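Local coordinates for 5-formyltetrahydrofolate cyclo-ligase family protein (PDB 2JCB) that probably catalyses the ATP-dependent, magnesium-assisted cyclisation of 5-formyltetrahydrofolate to 5,10-methenyltetrahydrofolate, a step of folate metabolism, at residues P84-F95 with G147-L155; K13-I21 with V135-Y146. All coordinates share one frame; numbering follows the deposited sequence.

Interaction 1: P84-F95 with G147-L155; sequences PKCNKETRTMSF and GGGYYDRYL. With MG (magnesium ion), chain E; ADP (adenosine-5'-diphosphate), chain C; PO4 (phosphate ion), chain D.
Arg-91 O and Tyr-150 O are bridged by one water, which donates to Arg-91 O at 2.8 Å and to Tyr-150 O at 2.7 Å, adding at Tyr-150 O a second bond beside the helical one from Tyr-154 N. Beside this bridge the Tyr-150 ring is held between two groups: Cys-86 SG stands 3.9 Å from its centroid, 11° off the normal, and Arg-91 CG lies over the opposite face, offset toward the rim. Met-93 reaches the neighbouring ring. Its chain bends at the last torsion (chi3 -70°) and sets CE 3.4 Å from the Tyr-151 centroid, almost on the normal, a CH-pi contact. Phe-95 meets Tyr-154 obliquely, the planes at 51°, while Tyr-151 OH comes to the Phe-95 ring at its edge. The partners are a beta hairpin, strands 80-87 and 92-98 joined by a short loop that ends in a G1 bulge, Arg-91 and Thr-92 both facing Asn-87, and a glycine-rich turn leading into helix 150-154. From that turn Gly-147 N and Gly-149 N donate to ADP O1B, and Tyr-150 N and Tyr-151 N to a phosphate ion that the crystallisation solution may have supplied. Asp-152 OD2 binds magnesium at 1.9 Å; Asp-181 is another ligand of the ion. The Arg-153 guanidinium lies flat between ADP C4 and Arg-91 CB, and water links Arg-91 NH2 to Gly-147 O.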
loop_
_atom_site.group_PDB
_atom_site.type_symbol
_atom_site.label_atom_id
_atom_site.label_comp_id
_atom_site.label_asym_id
_atom_site.label_seq_id
_atom_site.Cartn_x
_atom_site.Cartn_y
_atom_site.Cartn_z
ATOM N N PRO A 84 2.675 3.867 -8.765
ATOM C CA PRO A 84 3.211 5.224 -8.609
ATOM C C PRO A 84 4.666 5.404 -9.029
ATOM O O PRO A 84 5.504 4.540 -8.811
ATOM C CB PRO A 84 3.086 5.478 -7.101
ATOM C CG PRO A 84 3.205 4.118 -6.488
ATOM C CD PRO A 84 2.709 3.112 -7.486
ATOM N N LYS A 85 4.932 6.581 -9.583
ATOM C CA LYS A 85 6.281 7.115 -9.701
ATOM C C LYS A 85 6.390 8.270 -8.694
ATOM O O LYS A 85 5.662 9.267 -8.784
ATOM C CB LYS A 85 6.582 7.585 -11.132
ATOM C CG LYS A 85 8.013 8.154 -11.272
ATOM C CD LYS A 85 8.493 8.246 -12.714
ATOM C CE LYS A 85 9.949 8.804 -12.800
ATOM N NZ LYS A 85 11.026 7.920 -12.183
ATOM N N CYS A 86 7.338 8.154 -7.775
ATOM C CA CYS A 86 7.503 9.157 -6.738
ATOM C C CYS A 86 8.445 10.251 -7.172
ATOM O O CYS A 86 9.488 9.998 -7.789
ATOM C CB CYS A 86 8.000 8.524 -5.436
ATOM S SG CYS A 86 6.877 7.335 -4.744
ATOM N N ASN A 87 8.048 11.478 -6.896
ATOM C CA ASN A 87 8.951 12.597 -7.060
ATOM C C ASN A 87 9.462 12.972 -5.660
ATOM O O ASN A 87 8.718 13.468 -4.810
ATOM C CB ASN A 87 8.250 13.751 -7.789
ATOM C CG ASN A 87 9.156 14.963 -7.994
ATOM O OD1 ASN A 87 10.118 15.176 -7.254
ATOM N ND2 ASN A 87 8.824 15.788 -8.982
ATOM N N LYS A 88 10.735 12.693 -5.421
ATOM C CA LYS A 88 11.323 12.884 -4.105
ATOM C C LYS A 88 11.414 14.355 -3.699
ATOM O O LYS A 88 11.364 14.673 -2.509
ATOM C CB LYS A 88 12.683 12.187 -4.036
ATOM C CG LYS A 88 12.577 10.691 -4.405
ATOM C CD LYS A 88 13.795 9.876 -3.955
ATOM C CE LYS A 88 13.773 9.631 -2.447
ATOM N NZ LYS A 88 14.286 10.827 -1.684
ATOM N N GLU A 89 11.523 15.244 -4.686
ATOM C CA GLU A 89 11.617 16.675 -4.431
ATOM C C GLU A 89 10.325 17.263 -3.894
ATOM O O GLU A 89 10.342 18.020 -2.923
ATOM C CB GLU A 89 12.015 17.431 -5.696
ATOM C CG GLU A 89 13.414 17.164 -6.162
ATOM C CD GLU A 89 13.985 18.327 -6.949
ATOM O OE1 GLU A 89 13.908 19.489 -6.465
ATOM O OE2 GLU A 89 14.522 18.075 -8.051
ATOM N N THR A 90 9.216 16.933 -4.552
ATOM C CA THR A 90 7.914 17.493 -4.219
ATOM C C THR A 90 7.117 16.540 -3.329
ATOM O O THR A 90 6.035 16.897 -2.832
ATOM C CB THR A 90 7.096 17.830 -5.500
ATOM O OG1 THR A 90 6.946 16.644 -6.291
ATOM C CG2 THR A 90 7.784 18.919 -6.329
ATOM N N ARG A 91 7.645 15.324 -3.141
ATOM C CA ARG A 91 6.933 14.283 -2.385
ATOM C C ARG A 91 5.544 13.990 -2.957
ATOM O O ARG A 91 4.595 13.689 -2.231
ATOM C CB ARG A 91 6.893 14.614 -0.885
ATOM C CG ARG A 91 7.812 13.721 -0.080
ATOM C CD ARG A 91 9.153 14.380 0.091
ATOM N NE ARG A 91 10.078 13.582 0.890
ATOM C CZ ARG A 91 9.972 13.383 2.205
ATOM N NH1 ARG A 91 8.969 13.897 2.922
ATOM N NH2 ARG A 91 10.890 12.659 2.821
ATOM N N THR A 92 5.431 14.071 -4.280
ATOM C CA THR A 92 4.178 13.772 -4.945
ATOM C C THR A 92 4.330 12.429 -5.649
ATOM O O THR A 92 5.449 11.971 -5.825
ATOM C CB THR A 92 3.801 14.893 -5.936
ATOM O OG1 THR A 92 4.851 15.044 -6.887
ATOM C CG2 THR A 92 3.621 16.222 -5.200
ATOM N N MET A 93 3.207 11.797 -6.006
ATOM C CA MET A 93 3.163 10.548 -6.764
ATOM C C MET A 93 2.374 10.701 -8.053
ATOM O O MET A 93 1.310 11.324 -8.079
ATOM C CB MET A 93 2.533 9.439 -5.925
ATOM C CG MET A 93 3.361 9.025 -4.733
ATOM S SD MET A 93 2.738 7.550 -3.918
ATOM C CE MET A 93 1.190 8.128 -3.151
ATOM N N SER A 94 2.899 10.130 -9.119
ATOM C CA SER A 94 2.218 10.114 -10.391
ATOM C C SER A 94 1.803 8.674 -10.595
ATOM O O SER A 94 2.644 7.814 -10.905
ATOM C CB SER A 94 3.169 10.527 -11.501
ATOM O OG SER A 94 2.573 10.433 -12.787
ATOM N N PHE A 95 0.512 8.388 -10.462
ATOM C CA PHE A 95 0.096 7.024 -10.774
ATOM C C PHE A 95 0.005 6.837 -12.287
ATOM O O PHE A 95 -0.624 7.626 -12.973
ATOM C CB PHE A 95 -1.207 6.693 -10.078
ATOM C CG PHE A 95 -1.004 6.443 -8.635
ATOM C CD1 PHE A 95 -0.821 5.136 -8.206
ATOM C CD2 PHE A 95 -0.966 7.486 -7.723
ATOM C CE1 PHE A 95 -0.574 4.843 -6.817
ATOM C CE2 PHE A 95 -0.724 7.237 -6.335
ATOM C CZ PHE A 95 -0.515 5.912 -5.888
ATOM N N GLY A 147 8.157 6.452 6.023
ATOM C CA GLY A 147 8.783 7.668 6.462
ATOM C C GLY A 147 8.763 8.832 5.493
ATOM O O GLY A 147 9.094 9.958 5.892
ATOM N N GLY A 148 8.405 8.568 4.233
ATOM C CA GLY A 148 8.367 9.629 3.207
ATOM C C GLY A 148 7.145 10.549 3.253
ATOM O O GLY A 148 7.190 11.674 2.770
ATOM N N GLY A 149 6.042 10.028 3.805
ATOM C CA GLY A 149 4.800 10.764 3.885
ATOM C C GLY A 149 4.144 10.925 2.530
ATOM O O GLY A 149 3.366 11.838 2.323
ATOM N N TYR A 150 4.476 10.055 1.594
ATOM C CA TYR A 150 3.853 10.119 0.264
ATOM C C TYR A 150 2.326 9.923 0.258
ATOM O O TYR A 150 1.587 10.704 -0.361
ATOM C CB TYR A 150 4.453 9.077 -0.698
ATOM C CG TYR A 150 5.802 9.482 -1.240
ATOM C CD1 TYR A 150 5.911 10.364 -2.321
ATOM C CD2 TYR A 150 6.963 8.927 -0.698
ATOM C CE1 TYR A 150 7.133 10.682 -2.861
ATOM C CE2 TYR A 150 8.214 9.276 -1.203
ATOM C CZ TYR A 150 8.284 10.141 -2.300
ATOM O OH TYR A 150 9.504 10.490 -2.809
ATOM N N TYR A 151 1.864 8.877 0.918
ATOM C CA TYR A 151 0.419 8.625 0.936
ATOM C C TYR A 151 -0.334 9.632 1.778
ATOM O O TYR A 151 -1.439 10.017 1.410
ATOM C CB TYR A 151 0.067 7.173 1.288
ATOM C CG TYR A 151 0.255 6.263 0.076
ATOM C CD1 TYR A 151 1.525 5.795 -0.284
ATOM C CD2 TYR A 151 -0.817 5.977 -0.787
ATOM C CE1 TYR A 151 1.686 4.988 -1.458
ATOM C CE2 TYR A 151 -0.674 5.169 -1.945
ATOM C CZ TYR A 151 0.597 4.691 -2.256
ATOM O OH TYR A 151 0.772 3.925 -3.347
ATOM N N ASP A 152 0.285 10.109 2.878
ATOM C CA ASP A 152 -0.336 11.137 3.674
ATOM C C ASP A 152 -0.673 12.356 2.792
ATOM O O ASP A 152 -1.749 12.918 2.929
ATOM C CB ASP A 152 0.574 11.535 4.837
ATOM C CG ASP A 152 0.502 10.547 5.996
ATOM O OD1 ASP A 152 -0.477 9.754 6.086
ATOM O OD2 ASP A 152 1.418 10.537 6.835
ATOM N N ARG A 153 0.239 12.721 1.865
ATOM C CA ARG A 153 0.048 13.879 1.010
ATOM C C ARG A 153 -0.968 13.562 -0.080
ATOM O O ARG A 153 -1.846 14.360 -0.386
ATOM C CB ARG A 153 1.383 14.303 0.399
ATOM C CG ARG A 153 2.352 14.872 1.404
ATOM C CD ARG A 153 3.637 15.232 0.684
ATOM N NE ARG A 153 4.591 16.014 1.459
ATOM C CZ ARG A 153 5.390 15.487 2.381
ATOM N NH1 ARG A 153 6.281 16.257 2.987
ATOM N NH2 ARG A 153 5.294 14.183 2.673
ATOM N N TYR A 154 -0.803 12.400 -0.691
ATOM C CA TYR A 154 -1.654 11.970 -1.801
ATOM C C TYR A 154 -3.116 11.800 -1.373
ATOM O O TYR A 154 -4.019 12.237 -2.073
ATOM C CB TYR A 154 -1.155 10.642 -2.354
ATOM C CG TYR A 154 -1.989 10.139 -3.487
ATOM C CD1 TYR A 154 -1.809 10.642 -4.775
ATOM C CD2 TYR A 154 -2.960 9.159 -3.293
ATOM C CE1 TYR A 154 -2.552 10.209 -5.820
ATOM C CE2 TYR A 154 -3.749 8.710 -4.362
ATOM C CZ TYR A 154 -3.528 9.241 -5.623
ATOM O OH TYR A 154 -4.241 8.809 -6.706
ATOM N N LEU A 155 -3.324 11.210 -0.208
ATOM C CA LEU A 155 -4.690 10.928 0.253
ATOM C C LEU A 155 -5.506 12.171 0.602
ATOM O O LEU A 155 -6.730 12.075 0.750
ATOM C CB LEU A 155 -4.713 9.889 1.388
ATOM C CG LEU A 155 -4.267 8.495 0.973
ATOM C CD1 LEU A 155 -4.169 7.615 2.219
ATOM C CD2 LEU A 155 -5.184 7.913 -0.096
HETATM MG MG MG E . 2.186 9.469 8.236
HETATM P PB ADP C . 4.780 7.982 7.062
HETATM O O1B ADP C . 5.401 7.547 5.737
HETATM O O2B ADP C . 4.884 6.911 8.083
HETATM O O3B ADP C . 3.408 8.542 6.753
HETATM P PA ADP C . 5.311 10.522 8.408
HETATM O O1A ADP C . 3.877 10.515 8.869
HETATM O O2A ADP C . 6.307 10.769 9.427
HETATM O O3A ADP C . 5.706 9.182 7.583
HETATM O "O5'" ADP C . 5.469 11.735 7.351
HETATM C "C5'" ADP C . 6.825 12.023 6.945
HETATM C "C4'" ADP C . 7.009 13.494 6.663
HETATM O "O4'" ADP C . 6.019 13.885 5.726
HETATM C "C3'" ADP C . 6.792 14.293 7.943
HETATM O "O3'" ADP C . 7.959 15.062 8.153
HETATM C "C2'" ADP C . 5.576 15.151 7.658
HETATM O "O2'" ADP C . 5.788 16.485 8.021
HETATM C "C1'" ADP C . 5.409 15.103 6.150
HETATM N N9 ADP C . 3.999 15.195 5.689
HETATM C C8 ADP C . 3.085 14.208 5.736
HETATM N N7 ADP C . 1.915 14.621 5.193
HETATM C C5 ADP C . 2.051 15.886 4.790
HETATM C C6 ADP C . 1.187 16.889 4.110
HETATM N N6 ADP C . -0.089 16.605 3.783
HETATM N N1 ADP C . 1.728 18.066 3.795
HETATM C C2 ADP C . 2.998 18.378 4.124
HETATM N N3 ADP C . 3.840 17.508 4.718
HETATM C C4 ADP C . 3.445 16.255 5.065
HETATM P P PO4 D . 4.600 6.428 2.442
HETATM O O1 PO4 D . 3.320 6.970 2.369
HETATM O O2 PO4 D . 5.054 5.988 3.807
HETATM O O3 PO4 D . 4.701 5.167 1.534
HETATM O O4 PO4 D . 5.673 7.435 2.042
HETATM O O HOH W 1 2.326 12.119 -2.553
HETATM O O HOH W 2 9.961 12.608 5.328
HETATM O O HOH W 3 0.560 8.137 7.974
HETATM O O HOH W 4 2.902 7.975 9.798
#

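Interaction 2: K13-I21 with V135-Y146; sequences KLRLRKQII and VAYTERGERIGY. With ADP (adenosine-5'-diphosphate), chain C; PO4 (phosphate ion), chain D.
Arg-17 NE donates to Gly-145 O at 2.6 Å with an N-H...O angle of 153°; the oxygen lies near the guanidinium plane, whereas the donor is tilted 32° from the carbonyl plane. The same guanidinium sends NH2 to ADP O2B at 2.7 Å, and Gly-145 N reaches ADP O2B at 2.7 Å, so one beta-phosphate oxygen is gripped by both segments. A bend at chi3 (-83°) turns the Arg-17 chain, after an extended start, so that NE and NH2 serve these two acceptors. Lys-13, its chain straight from CG outward, brings NZ to ADP O1A at 2.8 Å and also donates to a water that lies within bonding distance of ADP O2B; Asp-181 and Glu-178 form salt bridges with this ammonium. Arg-143 NH1 donates to phosphate ion O1 at 3.0 Å, and its NE is fixed by Pro-133 O. Behind this shell lies apolar packing. Ile-144 lays CG2 beside Arg-17 NE and sends CD1 to Leu-16 CB, 4.0 Å away, crossing Leu-16 at about a right angle. Helix 6-26 thus covers one side of a small beta hairpin, strands 136-137 and 143-144, whose classic bulge lets Val-135 N and Ala-136 N both donate to Ile-144 O. Val-135 CG1 meets Ile-20 CB at 3.8 Å, the two side chains running antiparallel alongside one another. Ile-21 CD1 touches Tyr-146 CE1, approaching the ring obliquely, and Val-135 CG2 lies over a face of the Tyr-146 ring.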
loop_
_atom_site.group_PDB
_atom_site.type_symbol
_atom_site.label_atom_id
_atom_site.label_comp_id
_atom_site.label_asym_id
_atom_site.label_seq_id
_atom_site.Cartn_x
_atom_site.Cartn_y
_atom_site.Cartn_z
ATOM N N LYS A 13 7.331 6.541 16.363
ATOM C CA LYS A 13 7.121 6.157 14.969
ATOM C C LYS A 13 8.292 5.370 14.391
ATOM O O LYS A 13 8.086 4.365 13.709
ATOM C CB LYS A 13 6.875 7.405 14.131
ATOM C CG LYS A 13 5.398 7.742 13.911
ATOM C CD LYS A 13 5.231 8.807 12.794
ATOM C CE LYS A 13 3.844 9.433 12.847
ATOM N NZ LYS A 13 3.475 10.129 11.602
ATOM N N LEU A 14 9.516 5.846 14.648
ATOM C CA LEU A 14 10.719 5.161 14.169
ATOM C C LEU A 14 10.842 3.813 14.848
ATOM O O LEU A 14 11.104 2.832 14.192
ATOM C CB LEU A 14 11.979 5.963 14.508
ATOM C CG LEU A 14 12.274 7.260 13.768
ATOM C CD1 LEU A 14 13.728 7.670 14.066
ATOM C CD2 LEU A 14 11.965 7.111 12.266
ATOM N N ARG A 15 10.694 3.802 16.166
ATOM C CA ARG A 15 10.649 2.575 16.973
ATOM C C ARG A 15 9.637 1.543 16.460
ATOM O O ARG A 15 9.948 0.346 16.351
ATOM C CB ARG A 15 10.357 2.937 18.444
ATOM C CG ARG A 15 10.658 1.870 19.507
ATOM C CD ARG A 15 9.889 2.137 20.846
ATOM N NE ARG A 15 8.452 1.905 20.604
ATOM C CZ ARG A 15 7.775 0.799 20.926
ATOM N NH1 ARG A 15 8.377 -0.209 21.559
ATOM N NH2 ARG A 15 6.479 0.706 20.619
ATOM N N LEU A 16 8.424 1.983 16.136
ATOM C CA LEU A 16 7.416 1.040 15.695
ATOM C C LEU A 16 7.728 0.591 14.265
ATOM O O LEU A 16 7.630 -0.596 13.959
ATOM C CB LEU A 16 5.999 1.619 15.780
ATOM C CG LEU A 16 5.305 1.474 17.131
ATOM C CD1 LEU A 16 4.081 2.393 17.188
ATOM C CD2 LEU A 16 4.928 -0.008 17.391
ATOM N N ARG A 17 8.161 1.540 13.436
ATOM C CA ARG A 17 8.533 1.253 12.016
ATOM C C ARG A 17 9.670 0.216 12.014
ATOM O O ARG A 17 9.562 -0.820 11.380
ATOM C CB ARG A 17 8.966 2.529 11.294
ATOM C CG ARG A 17 8.839 2.475 9.759
ATOM C CD ARG A 17 9.305 3.824 9.128
ATOM N NE ARG A 17 8.239 4.840 9.143
ATOM C CZ ARG A 17 8.325 6.099 9.558
ATOM N NH1 ARG A 17 9.474 6.637 10.011
ATOM N NH2 ARG A 17 7.238 6.863 9.482
ATOM N N LYS A 18 10.722 0.500 12.774
ATOM C CA LYS A 18 11.864 -0.427 12.950
ATOM C C LYS A 18 11.426 -1.846 13.393
ATOM O O LYS A 18 11.763 -2.846 12.740
ATOM C CB LYS A 18 12.884 0.185 13.930
ATOM C CG LYS A 18 14.279 -0.471 14.026
ATOM C CD LYS A 18 15.159 0.182 15.122
ATOM C CE LYS A 18 16.470 -0.596 15.394
ATOM N NZ LYS A 18 16.996 -0.457 16.801
ATOM N N GLN A 19 10.653 -1.908 14.472
ATOM C CA GLN A 19 10.203 -3.187 15.053
ATOM C C GLN A 19 9.387 -4.060 14.102
ATOM O O GLN A 19 9.609 -5.272 14.016
ATOM C CB GLN A 19 9.504 -2.938 16.413
ATOM C CG GLN A 19 8.507 -4.014 16.891
ATOM C CD GLN A 19 7.638 -3.526 18.055
ATOM O OE1 GLN A 19 6.420 -3.344 17.930
ATOM N NE2 GLN A 19 8.271 -3.304 19.181
ATOM N N ILE A 20 8.431 -3.460 13.377
ATOM C CA ILE A 20 7.585 -4.197 12.463
ATOM C C ILE A 20 8.348 -4.642 11.210
ATOM O O ILE A 20 8.168 -5.756 10.762
ATOM C CB ILE A 20 6.301 -3.402 12.080
ATOM C CG1 ILE A 20 5.380 -3.174 13.269
ATOM C CG2 ILE A 20 5.505 -4.177 11.121
ATOM C CD1 ILE A 20 4.860 -4.468 13.829
ATOM N N ILE A 21 9.209 -3.782 10.683
ATOM C CA ILE A 21 10.096 -4.118 9.552
ATOM C C ILE A 21 11.021 -5.296 9.863
ATOM O O ILE A 21 11.198 -6.189 9.058
ATOM C CB ILE A 21 10.848 -2.844 9.011
ATOM C CG1 ILE A 21 9.823 -1.942 8.306
ATOM C CG2 ILE A 21 12.027 -3.249 8.019
ATOM C CD1 ILE A 21 10.331 -0.576 7.801
ATOM N N VAL A 135 3.445 0.104 6.838
ATOM C CA VAL A 135 4.192 -0.672 7.837
ATOM C C VAL A 135 3.266 -1.136 8.969
ATOM O O VAL A 135 3.232 -2.317 9.302
ATOM C CB VAL A 135 5.484 0.048 8.360
ATOM C CG1 VAL A 135 6.166 -0.804 9.367
ATOM C CG2 VAL A 135 6.414 0.308 7.192
ATOM N N ALA A 136 2.617 -0.204 9.655
ATOM C CA ALA A 136 1.811 -0.621 10.820
ATOM C C ALA A 136 0.465 0.063 10.792
ATOM O O ALA A 136 0.320 1.153 10.209
ATOM C CB ALA A 136 2.509 -0.271 12.081
ATOM N N TYR A 137 -0.542 -0.580 11.396
ATOM C CA TYR A 137 -1.894 -0.022 11.359
ATOM C C TYR A 137 -2.598 -0.236 12.681
ATOM O O TYR A 137 -2.227 -1.138 13.442
ATOM C CB TYR A 137 -2.720 -0.719 10.274
ATOM C CG TYR A 137 -2.129 -0.744 8.851
ATOM C CD1 TYR A 137 -2.471 0.233 7.928
ATOM C CD2 TYR A 137 -1.229 -1.741 8.479
ATOM C CE1 TYR A 137 -1.881 0.199 6.631
ATOM C CE2 TYR A 137 -0.653 -1.803 7.219
ATOM C CZ TYR A 137 -1.005 -0.834 6.300
ATOM O OH TYR A 137 -0.405 -0.898 5.047
ATOM N N THR A 138 -3.634 0.553 12.921
ATOM C CA THR A 138 -4.552 0.258 14.045
ATOM C C THR A 138 -5.924 -0.153 13.502
ATOM O O THR A 138 -6.194 -0.002 12.301
ATOM C CB THR A 138 -4.722 1.439 14.989
ATOM O OG1 THR A 138 -5.486 2.457 14.329
ATOM C CG2 THR A 138 -3.363 1.945 15.393
ATOM N N GLU A 139 -6.772 -0.635 14.423
ATOM C CA GLU A 139 -8.171 -1.027 14.152
ATOM C C GLU A 139 -8.933 0.135 13.553
ATOM O O GLU A 139 -9.873 -0.063 12.766
ATOM C CB GLU A 139 -8.887 -1.474 15.452
ATOM C CG GLU A 139 -8.932 -0.414 16.584
ATOM C CD GLU A 139 -9.975 -0.642 17.713
ATOM O OE1 GLU A 139 -10.482 -1.775 17.888
ATOM O OE2 GLU A 139 -10.261 0.344 18.451
ATOM N N ARG A 140 -8.477 1.336 13.889
ATOM C CA ARG A 140 -9.050 2.592 13.445
ATOM C C ARG A 140 -8.634 3.065 12.027
ATOM O O ARG A 140 -9.013 4.169 11.617
ATOM C CB ARG A 140 -8.697 3.665 14.469
ATOM C CG ARG A 140 -9.418 3.465 15.818
ATOM C CD ARG A 140 -8.872 4.368 16.888
ATOM N NE ARG A 140 -7.484 4.071 17.231
ATOM C CZ ARG A 140 -7.081 3.048 17.982
ATOM N NH1 ARG A 140 -5.790 2.887 18.230
ATOM N NH2 ARG A 140 -7.951 2.172 18.474
ATOM N N GLY A 141 -7.863 2.264 11.288
ATOM C CA GLY A 141 -7.439 2.679 9.962
ATOM C C GLY A 141 -6.230 3.592 9.987
ATOM O O GLY A 141 -5.822 4.063 8.938
ATOM N N GLU A 142 -5.642 3.812 11.176
ATOM C CA GLU A 142 -4.441 4.675 11.304
ATOM C C GLU A 142 -3.272 3.901 10.762
ATOM O O GLU A 142 -3.307 2.676 10.686
ATOM C CB GLU A 142 -4.192 5.102 12.741
ATOM C CG GLU A 142 -5.408 5.872 13.257
ATOM C CD GLU A 142 -5.574 5.800 14.750
ATOM O OE1 GLU A 142 -5.283 4.742 15.339
ATOM O OE2 GLU A 142 -6.021 6.800 15.351
ATOM N N ARG A 143 -2.273 4.637 10.305
ATOM C CA ARG A 143 -1.252 4.070 9.432
ATOM C C ARG A 143 0.114 4.724 9.649
ATOM O O ARG A 143 0.229 5.949 9.772
ATOM C CB ARG A 143 -1.688 4.142 7.963
ATOM C CG ARG A 143 -0.587 3.809 7.019
ATOM C CD ARG A 143 -1.065 3.914 5.565
ATOM N NE ARG A 143 0.102 3.860 4.725
ATOM C CZ ARG A 143 0.900 4.885 4.407
ATOM N NH1 ARG A 143 1.975 4.623 3.667
ATOM N NH2 ARG A 143 0.686 6.118 4.852
ATOM N N ILE A 144 1.118 3.882 9.849
ATOM C CA ILE A 144 2.524 4.289 9.724
ATOM C C ILE A 144 3.070 3.672 8.428
ATOM O O ILE A 144 2.921 2.463 8.202
ATOM C CB ILE A 144 3.394 3.781 10.918
ATOM C CG1 ILE A 144 2.989 4.433 12.238
ATOM C CG2 ILE A 144 4.885 4.151 10.662
ATOM C CD1 ILE A 144 3.591 3.766 13.439
ATOM N N GLY A 145 3.689 4.509 7.593
ATOM C CA GLY A 145 4.341 4.022 6.378
ATOM C C GLY A 145 5.854 3.966 6.609
ATOM O O GLY A 145 6.331 3.716 7.724
ATOM N N TYR A 146 6.600 4.256 5.542
ATOM C CA TYR A 146 8.070 4.100 5.518
ATOM C C TYR A 146 8.854 5.332 5.847
ATOM O O TYR A 146 10.082 5.276 6.000
ATOM C CB TYR A 146 8.507 3.541 4.133
ATOM C CG TYR A 146 8.096 2.123 4.006
ATOM C CD1 TYR A 146 8.843 1.101 4.592
ATOM C CD2 TYR A 146 6.908 1.808 3.383
ATOM C CE1 TYR A 146 8.415 -0.212 4.505
ATOM C CE2 TYR A 146 6.465 0.507 3.302
ATOM C CZ TYR A 146 7.222 -0.486 3.862
ATOM O OH TYR A 146 6.731 -1.771 3.745
HETATM P PB ADP C . 4.780 7.982 7.062
HETATM O O1B ADP C . 5.401 7.547 5.737
HETATM O O2B ADP C . 4.884 6.911 8.083
HETATM O O3B ADP C . 3.408 8.542 6.753
HETATM P PA ADP C . 5.311 10.522 8.408
HETATM O O1A ADP C . 3.877 10.515 8.869
HETATM O O2A ADP C . 6.307 10.769 9.427
HETATM O O3A ADP C . 5.706 9.182 7.583
HETATM O "O5'" ADP C . 5.469 11.735 7.351
HETATM C "C5'" ADP C . 6.825 12.023 6.945
HETATM C "C4'" ADP C . 7.009 13.494 6.663
HETATM O "O4'" ADP C . 6.019 13.885 5.726
HETATM C "C3'" ADP C . 6.792 14.293 7.943
HETATM O "O3'" ADP C . 7.959 15.062 8.153
HETATM C "C2'" ADP C . 5.576 15.151 7.658
HETATM O "O2'" ADP C . 5.788 16.485 8.021
HETATM C "C1'" ADP C . 5.409 15.103 6.150
HETATM N N9 ADP C . 3.999 15.195 5.689
HETATM C C8 ADP C . 3.085 14.208 5.736
HETATM N N7 ADP C . 1.915 14.621 5.193
HETATM C C5 ADP C . 2.051 15.886 4.790
HETATM C C6 ADP C . 1.187 16.889 4.110
HETATM N N6 ADP C . -0.089 16.605 3.783
HETATM N N1 ADP C . 1.728 18.066 3.795
HETATM C C2 ADP C . 2.998 18.378 4.124
HETATM N N3 ADP C . 3.840 17.508 4.718
HETATM C C4 ADP C . 3.445 16.255 5.065
HETATM P P PO4 D . 4.600 6.428 2.442
HETATM O O1 PO4 D . 3.320 6.970 2.369
HETATM O O2 PO4 D . 5.054 5.988 3.807
HETATM O O3 PO4 D . 4.701 5.167 1.534
HETATM O O4 PO4 D . 5.673 7.435 2.042
HETATM O O HOH W 4 2.902 7.975 9.798
#

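From the N terminus, helix 6-26 supplies the first segment of interaction 2, and the chain then runs to strands 80-87 and 92-98, where interaction 1 begins. Residues 135-146 close the first loop after 113 intervening residues; residues 147-155 follow directly and close the second after 51. The two loops therefore cross. Because 146 leads straight into 147, the small hairpin and helix 150-154 form one continuous stretch that joins the N-terminal helix to the two strands next in from edge strand 120-121 of the large mixed sheet. The centres lie 18 Å apart, yet Gly-147 CA approaches Arg-17 NH2 at 3.5 Å, and both contacts share ADP and the phosphate ion.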